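Local coordinates for oxidoreductase, iron/ascorbate family (Shewanella oneidensis, PDB 3ON7), which probably uses iron(II), 2-oxoglutarate and oxygen to oxidise L-arginine and to form ethylene, at residues G190-V193 against S199-D202. Numbering follows the deposited sequence.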
# COMPACT_ATOMS: atom_id res chain seq x y z
N GLY B 190 25.72 17.70 -16.71
CA GLY B 190 24.59 18.25 -15.96
C GLY B 190 24.37 17.69 -14.56
O GLY B 190 23.80 18.37 -13.71
N LEU B 191 24.83 16.46 -14.33
CA LEU B 191 24.76 15.85 -13.01
C LEU B 191 25.68 16.62 -12.09
O LEU B 191 26.85 16.86 -12.42
CB LEU B 191 25.16 14.36 -13.06
CG LEU B 191 25.18 13.58 -11.74
CD1 LEU B 191 23.79 13.21 -11.21
CD2 LEU B 191 26.04 12.30 -11.90
N GLN B 192 25.12 17.05 -10.95
CA GLN B 192 25.84 17.82 -9.96
C GLN B 192 25.60 17.32 -8.53
O GLN B 192 24.57 16.71 -8.23
CB GLN B 192 25.42 19.27 -10.03
CG GLN B 192 25.72 19.93 -11.33
CD GLN B 192 25.40 21.39 -11.29
OE1 GLN B 192 24.38 21.79 -10.71
NE2 GLN B 192 26.27 22.22 -11.89
N VAL B 193 26.55 17.64 -7.66
CA VAL B 193 26.57 17.20 -6.27
C VAL B 193 26.82 18.39 -5.39
O VAL B 193 27.66 19.21 -5.68
CB VAL B 193 27.72 16.20 -6.05
CG1 VAL B 193 27.90 15.90 -4.56
CG2 VAL B 193 27.48 14.93 -6.85
N SER B 199 27.92 25.33 -2.70
CA SER B 199 28.01 25.32 -4.17
C SER B 199 27.72 23.93 -4.76
O SER B 199 27.62 22.93 -4.02
CB SER B 199 29.40 25.80 -4.63
OG SER B 199 30.42 24.92 -4.21
N TRP B 200 27.58 23.89 -6.08
CA TRP B 200 27.37 22.65 -6.83
C TRP B 200 28.64 22.18 -7.56
O TRP B 200 29.28 22.95 -8.26
CB TRP B 200 26.25 22.84 -7.86
CG TRP B 200 24.90 22.98 -7.23
CD1 TRP B 200 24.20 24.11 -7.03
CD2 TRP B 200 24.10 21.92 -6.71
NE1 TRP B 200 23.01 23.84 -6.42
CE2 TRP B 200 22.92 22.49 -6.21
CE3 TRP B 200 24.26 20.53 -6.61
CZ2 TRP B 200 21.91 21.73 -5.62
CZ3 TRP B 200 23.26 19.78 -6.05
CH2 TRP B 200 22.10 20.37 -5.55
N LEU B 201 28.98 20.90 -7.39
CA LEU B 201 30.09 20.30 -8.09
C LEU B 201 29.60 19.53 -9.32
O LEU B 201 28.66 18.76 -9.21
CB LEU B 201 30.85 19.32 -7.18
CG LEU B 201 31.47 19.90 -5.90
CD1 LEU B 201 31.84 18.79 -4.91
CD2 LEU B 201 32.70 20.75 -6.25
N ASP B 202 30.26 19.74 -10.46
CA ASP B 202 30.00 19.00 -11.68
C ASP B 202 30.66 17.62 -11.63
O ASP B 202 31.78 17.46 -11.15
CB ASP B 202 30.50 19.78 -12.91
CG ASP B 202 29.67 21.05 -13.18
OD1 ASP B 202 28.42 20.96 -13.30
OD2 ASP B 202 30.28 22.13 -13.28
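Gln192 and Asp202 face each other as a non-hydrogen-bonded pair in the antiparallel beta hairpin formed by strands 191-194 and 200-202, at one border of a four-stranded sheet of the 2-oxoglutarate/iron(II) oxygenase fold. Next to them Val193 and Leu201 make the hydrogen-bonded pair, closed by Leu201 N to Val193 O at 2.7 Å and Val193 N to Leu201 O at 2.8 Å. The Val193 side chain touches the probable, here empty, iron site of His174, Asp176 and His231. Gln192 CB rests 3.4 Å from Leu201 O, and with CG anti to the carbonyl carbon (chi1 -61°) and the chain extended beyond it, Gln192 CG passes 3.5 Å from Asp202 OD1. Gln192 CD follows at 3.7 Å from Asp202 OD1. Gln192 NE2 gives a nearly straight bond (171°) of 2.9 Å to Asp202 OD1; the oxygen lies in the amide plane but is itself met from above the carboxylate plane. Gln192 OE1 lies 3.6 Å from Trp200 CB; amide and indole planes are only 5° apart, although the side chains cross at about a right angle. OE1 also accepts a hydrogen bond from Arg232 of strand 231-234, which makes a cation-pi contact with the indole. Cut back to an alanine here, the side chain would probably leave Asp202 OD1 and the Arg232 guanidinium without their amide mate and open a gap beside Trp200. The six-membered ring comes up to the Val193 backbone, with Trp200 CE3 3.6 Å from Val193 C and Val193 N at the ring's edge, in its plane.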